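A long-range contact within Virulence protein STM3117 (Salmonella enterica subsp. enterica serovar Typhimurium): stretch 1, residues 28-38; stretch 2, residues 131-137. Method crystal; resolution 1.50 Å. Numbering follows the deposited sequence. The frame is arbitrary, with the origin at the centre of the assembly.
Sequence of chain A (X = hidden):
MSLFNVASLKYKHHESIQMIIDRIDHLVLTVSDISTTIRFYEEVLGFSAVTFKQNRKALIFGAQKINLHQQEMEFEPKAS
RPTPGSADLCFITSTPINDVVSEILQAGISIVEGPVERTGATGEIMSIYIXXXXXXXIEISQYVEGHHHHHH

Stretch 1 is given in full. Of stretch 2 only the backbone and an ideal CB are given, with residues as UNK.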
# COMPACT_ATOMS: atom_id res chain seq x y z
N VAL A 28 -0.20 -3.65 -5.24
CA VAL A 28 -0.39 -3.55 -6.67
C VAL A 28 -1.17 -2.30 -7.06
O VAL A 28 -2.24 -2.02 -6.53
CB VAL A 28 -1.15 -4.78 -7.23
CG1 VAL A 28 -1.38 -4.61 -8.73
CG2 VAL A 28 -0.35 -6.05 -6.97
N LEU A 29 -0.60 -1.55 -8.00
CA LEU A 29 -1.27 -0.37 -8.52
C LEU A 29 -1.76 -0.73 -9.91
O LEU A 29 -1.02 -1.31 -10.71
CB LEU A 29 -0.30 0.82 -8.63
CG LEU A 29 0.17 1.49 -7.34
CD1 LEU A 29 1.10 2.65 -7.69
CD2 LEU A 29 -1.05 2.00 -6.57
N THR A 30 -3.02 -0.42 -10.20
CA THR A 30 -3.58 -0.68 -11.52
C THR A 30 -3.52 0.67 -12.23
O THR A 30 -4.08 1.66 -11.76
CB THR A 30 -5.03 -1.19 -11.42
OG1 THR A 30 -5.01 -2.45 -10.74
CG2 THR A 30 -5.64 -1.38 -12.81
N VAL A 31 -2.83 0.69 -13.36
CA VAL A 31 -2.62 1.94 -14.10
C VAL A 31 -3.04 1.89 -15.57
O VAL A 31 -3.14 0.82 -16.17
CB VAL A 31 -1.14 2.35 -14.01
CG1 VAL A 31 -0.74 2.53 -12.55
CG2 VAL A 31 -0.25 1.30 -14.66
N SER A 32 -3.28 3.07 -16.14
CA SER A 32 -3.68 3.14 -17.55
C SER A 32 -2.50 2.83 -18.48
O SER A 32 -2.67 2.16 -19.50
CB SER A 32 -4.28 4.51 -17.87
OG SER A 32 -3.35 5.56 -17.67
N ASP A 33 -1.32 3.32 -18.13
CA ASP A 33 -0.13 3.10 -18.95
C ASP A 33 1.11 2.87 -18.09
O ASP A 33 1.64 3.79 -17.47
CB ASP A 33 0.10 4.30 -19.86
CG ASP A 33 1.19 4.04 -20.88
OD1 ASP A 33 0.93 3.30 -21.86
OD2 ASP A 33 2.31 4.55 -20.70
N ILE A 34 1.58 1.63 -18.07
CA ILE A 34 2.75 1.27 -17.28
C ILE A 34 3.98 2.12 -17.62
O ILE A 34 4.69 2.55 -16.71
CB ILE A 34 3.05 -0.24 -17.41
CG1 ILE A 34 2.03 -1.03 -16.58
CG2 ILE A 34 4.48 -0.55 -16.98
CD1 ILE A 34 2.19 -2.54 -16.61
N SER A 35 4.23 2.37 -18.90
CA SER A 35 5.39 3.17 -19.29
C SER A 35 5.38 4.54 -18.63
O SER A 35 6.40 5.01 -18.10
CB SER A 35 5.45 3.34 -20.81
OG SER A 35 5.74 2.12 -21.45
N THR A 36 4.23 5.19 -18.65
CA THR A 36 4.07 6.52 -18.06
C THR A 36 4.26 6.48 -16.54
O THR A 36 4.88 7.36 -15.96
CB THR A 36 2.68 7.09 -18.39
OG1 THR A 36 2.51 7.13 -19.81
CG2 THR A 36 2.54 8.48 -17.82
N THR A 37 3.71 5.44 -15.92
CA THR A 37 3.82 5.27 -14.48
C THR A 37 5.27 5.06 -14.08
O THR A 37 5.76 5.67 -13.13
CB THR A 37 2.96 4.06 -14.02
OG1 THR A 37 1.58 4.38 -14.19
CG2 THR A 37 3.23 3.72 -12.56
N ILE A 38 5.97 4.21 -14.83
CA ILE A 38 7.36 3.92 -14.54
C ILE A 38 8.20 5.19 -14.62
O ILE A 38 9.01 5.47 -13.73
CB ILE A 38 7.92 2.85 -15.52
CG1 ILE A 38 7.34 1.47 -15.13
CG2 ILE A 38 9.45 2.83 -15.48
CD1 ILE A 38 7.78 0.31 -16.03
N UNK A 131 0.53 14.04 -6.98
CA UNK A 131 -0.26 12.99 -7.59
C UNK A 131 0.53 12.32 -8.70
O UNK A 131 1.32 12.97 -9.39
CB UNK A 131 -1.58 13.55 -8.13
N UNK A 132 0.32 11.02 -8.88
CA UNK A 132 1.02 10.33 -9.94
C UNK A 132 0.19 10.47 -11.22
O UNK A 132 -0.87 11.09 -11.21
CB UNK A 132 1.26 8.86 -9.58
N UNK A 133 0.66 9.91 -12.34
CA UNK A 133 -0.07 10.01 -13.61
C UNK A 133 -1.54 9.59 -13.63
O UNK A 133 -2.32 10.10 -14.44
CB UNK A 133 0.67 9.16 -14.65
N UNK A 134 -1.91 8.68 -12.74
CA UNK A 134 -3.29 8.20 -12.69
C UNK A 134 -4.15 8.90 -11.65
O UNK A 134 -5.33 8.62 -11.54
CB UNK A 134 -3.30 6.70 -12.41
N UNK A 135 -3.55 9.82 -10.89
CA UNK A 135 -4.32 10.53 -9.89
C UNK A 135 -4.17 9.99 -8.48
O UNK A 135 -4.81 10.49 -7.55
CB UNK A 135 -5.80 10.50 -10.28
N UNK A 136 -3.34 8.96 -8.30
CA UNK A 136 -3.13 8.41 -6.97
C UNK A 136 -2.50 9.52 -6.13
O UNK A 136 -1.70 10.32 -6.63
CB UNK A 136 -2.25 7.16 -7.01
N UNK A 137 -2.88 9.58 -4.86
CA UNK A 137 -2.32 10.59 -3.97
C UNK A 137 -1.05 10.03 -3.36
O UNK A 137 -1.06 8.95 -2.76
CB UNK A 137 -3.32 11.00 -2.89

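Position 131 lies out of reach of stretch 1. Its backbone is extended (phi/psi -126/146), which almost any residue tolerates, so the contact leaves the choice open. It is Arg131, whose long side chain returns to its own stretch: NH1 gives a weak hydrogen bond to the backbone O of 135, 3.0 Å away.

At position 132 CA-to-CB points toward stretch 1, yet no atom of it lies within 5.5 Å of the ideal CB. The chain turns tightly here, the backbone N of position 135 lying 3.0 Å from the backbone O of 132, and the amides of the turn call for an acceptor. A short polar side chain such as Asp, Asn or Ser would suit. The residue is Asp132, the first of a type I turn. Its OD1 accepts from the backbone N of 134 at 3.0 Å and of 136 at 2.9 Å, while OD2 comes 4.5 Å from Leu29 CD1, a marginal contact, and accepts a weak hydrogen bond from water 2.

Position 133 has phi/psi of -53/-27, right for the second place of a type I turn and close to the phi a proline ring imposes. Its ideal CB sits 3.7 Å from Thr36 CG2 and 4.9 Å from Thr37 OG1, against the first turn of the helix. A compact side chain fits: Pro, Ala or Ser. Pro133 is found, its CB 3.8 Å from Thr36 CG2 and its CG 4.5 Å from Thr37 CA, so the ring packs on the helix while fixing the turn.

Position 134 faces the place where the strand gives way to the helix. Its ideal CB is 4.9 Å from Val31 CG1 and 5.2 Å from Ser32 N, and the hydroxyls of Ser32 and Thr37 are near. This neighbourhood is rich in donors, so a short acceptor is wanted: Asp foremost, with Asn or Ser possible. Asp134 has the largest area covered by the other stretch. Its OD1 accepts from Ser32 N at 3.0 Å, nearly straight at 164°, and lies 3.1 Å from Ser32 OG. Its OD2 packs 3.4 Å from Val31 CB and accepts from water 1 at 2.7 Å and water 2 at 2.6 Å. Water 1 also bonds to Thr37 OG1 at 3.0 Å. Water 2 bonds to Thr37 OG1 at 2.8 Å, so both waters bridge the carboxylate to the helix.

Position 135 has phi/psi of 99/2, where a CB would jam against the carbonyl O of the residue before. The backbone alone calls for glycine, and Gly135 closes the turn, its N donating to Asp132 O at 3.0 Å.

Position 136 points its CB toward stretch 1, with Leu29 CD2 5.3 Å from the ideal CB. There is room for a medium side chain, polar or aliphatic, such as Asn, Val or Leu. Asn136 is found, its side chain lying near Leu29 CD2.

Position 137 is again extended and out of reach, so stretch 1 sets no demand; it is Leu137.

Stretch 2 131-137: RDPDGNL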
# COMPACT_ATOMS: atom_id res chain seq x y z
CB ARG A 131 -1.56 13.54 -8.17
CG ARG A 131 -2.58 13.92 -7.12
CD ARG A 131 -3.92 14.27 -7.72
NE ARG A 131 -4.81 14.82 -6.70
CZ ARG A 131 -5.37 14.11 -5.73
NH1 ARG A 131 -5.15 12.80 -5.64
NH2 ARG A 131 -6.12 14.71 -4.82
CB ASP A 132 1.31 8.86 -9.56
CG ASP A 132 0.10 7.95 -9.62
OD1 ASP A 132 -1.04 8.40 -9.89
OD2 ASP A 132 0.30 6.73 -9.40
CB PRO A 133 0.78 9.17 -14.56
CG PRO A 133 2.15 9.42 -14.06
CD PRO A 133 1.97 9.27 -12.56
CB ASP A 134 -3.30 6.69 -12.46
CG ASP A 134 -2.76 5.91 -13.65
OD1 ASP A 134 -3.55 5.55 -14.54
OD2 ASP A 134 -1.53 5.68 -13.70
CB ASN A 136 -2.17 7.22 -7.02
CG ASN A 136 -2.73 6.04 -7.79
OD1 ASN A 136 -2.06 5.46 -8.65
ND2 ASN A 136 -3.97 5.67 -7.50
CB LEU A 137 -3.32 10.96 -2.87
CG LEU A 137 -2.86 12.07 -1.92
CD1 LEU A 137 -2.73 13.39 -2.68
CD2 LEU A 137 -3.85 12.20 -0.78
O HOH W 1 -0.52 5.28 -16.16
O HOH W 2 0.58 6.13 -12.18
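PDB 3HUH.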